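Local atomic coordinates of diaminopimelate decarboxylase (Psychromonas ingrahamii, PDB entry 4XG1), a protein that probably catalyses, with pyridoxal 5'-phosphate as cofactor, the decarboxylation of meso-2,6-diaminopimelate to L-lysine and carbon dioxide, the closing step of lysine biosynthesis. Residues D9-Q21 with E392-R404. Residues are numbered along the deposited sequence; the frame is centred on the assembly and turned at random.
Sequences DGRLFVEGLPVEQ and EILVDGEKAFIVR
Two beta-hairpins, one near each end of the chain, dock turn against turn where E15 and G16 meet G397; both turns, V14-L17 and D396-K399, are type II', and each is closed by a reciprocal pair of backbone hydrogen bonds between its end residues. The contact joins the hairpin of strands 12-14 and 17-18 to that of strands 391-396 and 399-404, which belongs to the mixed beta-sheet and pairs with strand 30-34. Two hydrogen bonds cross it. E15 OE1 accepts from G397 N at 2.8 Å, nearly along its own C-O axis and fairly straight (159°), while G16 N gives its hydrogen to G397 O, again at 2.8 Å but more bent (133°), so that G397 is held at both its N and its O. E15 CG lies anti to its own carbonyl carbon (chi1 -60°) and the chain beyond is extended, which carries the carboxylate across to the opposing turn. Its other oxygen, OE2, accepts from S34 OG and A36 N. Behind the turns, along the strands, the packing is mainly between apolar side chains. V14 and V395 meet tip to tip, CG2 of V14 standing 3.8 Å from CB of V395. L17 aims its branched end at the second hairpin: CD1 rests 3.9 Å from A400 CB, and CD2 lies 3.4 Å from the carbonyl O of E398. Helix 19-26 extends this packing, V22 touching both L17 and A400. An alanine in place of E15 would probably leave G397 N, S34 OG and A36 N without this acceptor. With three hydrogen bonds shared between its two oxygens, the E15 carboxylate is fixed in rotation and links the two turns to the end of strand 30-34 and the start of helix 35-49.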
loop_
_atom_site.group_PDB
_atom_site.type_symbol
_atom_site.label_atom_id
_atom_site.label_comp_id
_atom_site.label_asym_id
_atom_site.label_seq_id
_atom_site.Cartn_x
_atom_site.Cartn_y
_atom_site.Cartn_z
ATOM N N ASP B 9 -15.825 9.499 33.336
ATOM C CA ASP B 9 -16.912 9.564 32.361
ATOM C C ASP B 9 -17.229 8.240 31.608
ATOM O O ASP B 9 -18.394 7.911 31.407
ATOM C CB ASP B 9 -16.554 10.649 31.340
ATOM C CG ASP B 9 -17.758 11.182 30.603
ATOM O OD1 ASP B 9 -18.763 10.448 30.452
ATOM O OD2 ASP B 9 -17.685 12.357 30.176
ATOM N N GLY B 10 -16.192 7.507 31.186
ATOM C CA GLY B 10 -16.321 6.308 30.314
ATOM C C GLY B 10 -15.848 6.561 28.871
ATOM O O GLY B 10 -15.622 5.631 28.094
ATOM N N ARG B 11 -15.694 7.837 28.527
ATOM C CA ARG B 11 -15.453 8.268 27.172
ATOM C C ARG B 11 -13.963 8.350 26.939
ATOM O O ARG B 11 -13.224 8.731 27.846
ATOM C CB ARG B 11 -16.015 9.666 26.951
ATOM C CG ARG B 11 -17.534 9.798 26.990
ATOM C CD ARG B 11 -17.957 11.216 26.590
ATOM N NE ARG B 11 -17.398 12.249 27.488
ATOM C CZ ARG B 11 -17.297 13.553 27.212
ATOM N NH1 ARG B 11 -17.714 14.043 26.049
ATOM N NH2 ARG B 11 -16.771 14.373 28.109
ATOM N N LEU B 12 -13.538 8.010 25.713
ATOM C CA LEU B 12 -12.124 8.025 25.347
ATOM C C LEU B 12 -11.669 9.419 24.970
ATOM O O LEU B 12 -12.349 10.129 24.254
ATOM C CB LEU B 12 -11.849 7.046 24.205
ATOM C CG LEU B 12 -10.375 6.900 23.777
ATOM C CD1 LEU B 12 -9.534 6.186 24.832
ATOM C CD2 LEU B 12 -10.303 6.158 22.456
ATOM N N PHE B 13 -10.515 9.810 25.478
ATOM C CA PHE B 13 -10.023 11.151 25.288
ATOM C C PHE B 13 -8.667 11.075 24.681
ATOM O O PHE B 13 -7.948 10.111 24.865
ATOM C CB PHE B 13 -9.855 11.873 26.632
ATOM C CG PHE B 13 -11.000 12.795 26.990
ATOM C CD1 PHE B 13 -12.313 12.310 27.061
ATOM C CD2 PHE B 13 -10.762 14.142 27.269
ATOM C CE1 PHE B 13 -13.361 13.154 27.392
ATOM C CE2 PHE B 13 -11.812 14.986 27.587
ATOM C CZ PHE B 13 -13.105 14.494 27.659
ATOM N N VAL B 14 -8.324 12.119 23.960
ATOM C CA VAL B 14 -7.033 12.251 23.396
ATOM C C VAL B 14 -6.562 13.573 23.921
ATOM O O VAL B 14 -7.125 14.608 23.589
ATOM C CB VAL B 14 -7.020 12.205 21.827
ATOM C CG1 VAL B 14 -8.154 13.013 21.210
ATOM C CG2 VAL B 14 -5.655 12.667 21.300
ATOM N N GLU B 15 -5.527 13.521 24.756
ATOM C CA GLU B 15 -5.121 14.673 25.550
ATOM C C GLU B 15 -6.416 15.275 26.150
ATOM O O GLU B 15 -7.232 14.532 26.719
ATOM C CB GLU B 15 -4.294 15.622 24.696
ATOM C CG GLU B 15 -3.038 14.936 24.175
ATOM C CD GLU B 15 -2.050 15.857 23.484
ATOM O OE1 GLU B 15 -2.162 17.102 23.651
ATOM O OE2 GLU B 15 -1.164 15.338 22.762
ATOM N N GLY B 16 -6.669 16.555 25.942
ATOM C CA GLY B 16 -7.830 17.194 26.531
ATOM C C GLY B 16 -9.166 17.017 25.826
ATOM O O GLY B 16 -10.177 17.501 26.315
ATOM N N LEU B 17 -9.204 16.307 24.702
ATOM C CA LEU B 17 -10.415 16.262 23.907
ATOM C C LEU B 17 -11.033 14.879 23.836
ATOM O O LEU B 17 -10.332 13.859 23.705
ATOM C CB LEU B 17 -10.124 16.752 22.510
ATOM C CG LEU B 17 -9.903 18.246 22.301
ATOM C CD1 LEU B 17 -9.536 18.477 20.836
ATOM C CD2 LEU B 17 -11.140 19.070 22.661
ATOM N N PRO B 18 -12.348 14.820 23.938
ATOM C CA PRO B 18 -13.005 13.573 23.601
ATOM C C PRO B 18 -12.782 13.225 22.111
ATOM O O PRO B 18 -12.884 14.090 21.251
ATOM C CB PRO B 18 -14.500 13.844 23.866
ATOM C CG PRO B 18 -14.604 15.258 24.297
ATOM C CD PRO B 18 -13.280 15.932 24.134
ATOM N N VAL B 19 -12.521 11.957 21.840
ATOM C CA VAL B 19 -12.288 11.514 20.495
ATOM C C VAL B 19 -13.557 11.694 19.683
ATOM O O VAL B 19 -13.491 12.121 18.566
ATOM C CB VAL B 19 -11.786 10.064 20.491
ATOM C CG1 VAL B 19 -11.796 9.475 19.092
ATOM C CG2 VAL B 19 -10.383 10.000 21.085
ATOM N N GLU B 20 -14.716 11.414 20.258
ATOM C CA GLU B 20 -15.979 11.568 19.536
ATOM C C GLU B 20 -16.138 12.984 18.991
ATOM O O GLU B 20 -16.786 13.190 17.980
ATOM C CB GLU B 20 -17.171 11.217 20.429
ATOM C CG GLU B 20 -17.568 12.287 21.442
ATOM C CD GLU B 20 -18.672 11.834 22.399
ATOM O OE1 GLU B 20 -18.741 12.356 23.535
ATOM O OE2 GLU B 20 -19.480 10.952 22.024
ATOM N N GLN B 21 -15.563 13.957 19.682
ATOM C CA GLN B 21 -15.715 15.349 19.315
ATOM C C GLN B 21 -14.971 15.659 18.046
ATOM O O GLN B 21 -15.487 16.365 17.172
ATOM C CB GLN B 21 -15.188 16.252 20.429
ATOM C CG GLN B 21 -15.460 17.732 20.232
ATOM C CD GLN B 21 -15.207 18.521 21.511
ATOM O OE1 GLN B 21 -15.901 18.322 22.533
ATOM N NE2 GLN B 21 -14.233 19.423 21.469
ATOM N N GLU B 392 -6.205 13.369 8.555
ATOM C CA GLU B 392 -5.316 13.196 9.666
ATOM C C GLU B 392 -5.388 14.448 10.513
ATOM O O GLU B 392 -5.314 15.563 10.007
ATOM C CB GLU B 392 -3.885 12.973 9.182
ATOM C CG GLU B 392 -3.656 11.644 8.523
ATOM C CD GLU B 392 -2.332 11.555 7.833
ATOM O OE1 GLU B 392 -2.305 11.631 6.595
ATOM O OE2 GLU B 392 -1.289 11.413 8.506
ATOM N N ILE B 393 -5.505 14.225 11.829
ATOM C CA ILE B 393 -5.755 15.262 12.807
ATOM C C ILE B 393 -4.753 15.212 13.917
ATOM O O ILE B 393 -4.476 14.154 14.476
ATOM C CB ILE B 393 -7.110 15.040 13.440
ATOM C CG1 ILE B 393 -8.172 15.114 12.369
ATOM C CG2 ILE B 393 -7.422 16.117 14.488
ATOM C CD1 ILE B 393 -9.507 14.592 12.849
ATOM N N LEU B 394 -4.232 16.369 14.270
ATOM C CA LEU B 394 -3.266 16.481 15.348
ATOM C C LEU B 394 -3.890 17.219 16.520
ATOM O O LEU B 394 -4.309 18.375 16.372
ATOM C CB LEU B 394 -2.032 17.257 14.871
ATOM C CG LEU B 394 -0.865 17.284 15.864
ATOM C CD1 LEU B 394 -0.480 15.901 16.383
ATOM C CD2 LEU B 394 0.335 17.901 15.203
ATOM N N VAL B 395 -3.920 16.557 17.667
ATOM C CA VAL B 395 -4.466 17.131 18.866
ATOM C C VAL B 395 -3.390 17.706 19.777
ATOM O O VAL B 395 -2.359 17.081 20.040
ATOM C CB VAL B 395 -5.258 16.128 19.667
ATOM C CG1 VAL B 395 -5.728 16.763 20.972
ATOM C CG2 VAL B 395 -6.461 15.674 18.870
ATOM N N ASP B 396 -3.641 18.941 20.224
ATOM C CA ASP B 396 -2.762 19.647 21.142
ATOM C C ASP B 396 -3.587 20.186 22.311
ATOM O O ASP B 396 -4.363 21.138 22.162
ATOM C CB ASP B 396 -2.068 20.789 20.427
ATOM C CG ASP B 396 -1.023 21.417 21.280
ATOM O OD1 ASP B 396 -0.965 21.017 22.486
ATOM O OD2 ASP B 396 -0.235 22.262 20.747
ATOM N N GLY B 397 -3.438 19.560 23.460
ATOM C CA GLY B 397 -4.198 19.943 24.627
ATOM C C GLY B 397 -5.678 19.858 24.384
ATOM O O GLY B 397 -6.256 18.779 24.372
ATOM N N GLU B 398 -6.288 21.013 24.155
ATOM C CA GLU B 398 -7.725 21.091 23.886
ATOM C C GLU B 398 -8.025 21.576 22.471
ATOM O O GLU B 398 -9.178 21.848 22.147
ATOM C CB GLU B 398 -8.410 21.987 24.927
ATOM C CG GLU B 398 -9.375 21.224 25.824
ATOM C CD GLU B 398 -10.103 22.089 26.844
ATOM O OE1 GLU B 398 -9.399 22.778 27.625
ATOM O OE2 GLU B 398 -11.368 22.035 26.883
ATOM N N LYS B 399 -6.988 21.681 21.651
ATOM C CA LYS B 399 -7.112 22.093 20.260
ATOM C C LYS B 399 -6.769 20.970 19.274
ATOM O O LYS B 399 -5.777 20.263 19.451
ATOM C CB LYS B 399 -6.201 23.266 20.007
ATOM C CG LYS B 399 -6.749 24.534 20.631
ATOM C CD LYS B 399 -5.728 25.648 20.648
ATOM C CE LYS B 399 -4.328 25.082 20.853
ATOM N NZ LYS B 399 -3.288 26.118 21.036
ATOM N N ALA B 400 -7.633 20.813 18.272
ATOM C CA ALA B 400 -7.479 19.818 17.201
ATOM C C ALA B 400 -7.206 20.518 15.895
ATOM O O ALA B 400 -7.947 21.395 15.509
ATOM C CB ALA B 400 -8.744 19.004 17.073
ATOM N N PHE B 401 -6.119 20.162 15.233
ATOM C CA PHE B 401 -5.831 20.726 13.937
ATOM C C PHE B 401 -5.785 19.668 12.829
ATOM O O PHE B 401 -5.330 18.518 13.014
ATOM C CB PHE B 401 -4.586 21.560 14.040
ATOM C CG PHE B 401 -4.381 22.493 12.889
ATOM C CD1 PHE B 401 -4.957 23.760 12.897
ATOM C CD2 PHE B 401 -3.582 22.134 11.787
ATOM C CE1 PHE B 401 -4.745 24.633 11.832
ATOM C CE2 PHE B 401 -3.358 23.016 10.739
ATOM C CZ PHE B 401 -3.947 24.254 10.759
ATOM N N ILE B 402 -6.416 19.988 11.707
ATOM C CA ILE B 402 -6.417 19.101 10.559
ATOM C C ILE B 402 -5.084 19.266 9.916
ATOM O O ILE B 402 -4.817 20.324 9.332
ATOM C CB ILE B 402 -7.528 19.435 9.556
ATOM C CG1 ILE B 402 -8.902 19.123 10.168
ATOM C CG2 ILE B 402 -7.349 18.585 8.313
ATOM C CD1 ILE B 402 -10.094 19.567 9.344
ATOM N N VAL B 403 -4.245 18.230 10.000
ATOM C CA VAL B 403 -2.899 18.278 9.433
ATOM C C VAL B 403 -2.802 17.535 8.098
ATOM O O VAL B 403 -1.811 17.624 7.393
ATOM C CB VAL B 403 -1.849 17.740 10.430
ATOM C CG1 VAL B 403 -1.720 18.701 11.608
ATOM C CG2 VAL B 403 -2.174 16.334 10.932
ATOM N N ARG B 404 -3.826 16.782 7.756
ATOM C CA ARG B 404 -4.011 16.378 6.366
ATOM C C ARG B 404 -5.480 16.230 6.021
ATOM O O ARG B 404 -6.206 15.434 6.610
ATOM C CB ARG B 404 -3.275 15.092 6.056
ATOM C CG ARG B 404 -3.540 14.618 4.646
ATOM C CD ARG B 404 -2.448 13.739 4.051
ATOM N NE ARG B 404 -2.882 13.311 2.719
ATOM C CZ ARG B 404 -2.170 13.394 1.590
ATOM N NH1 ARG B 404 -0.944 13.823 1.554
ATOM N NH2 ARG B 404 -2.698 12.966 0.493
#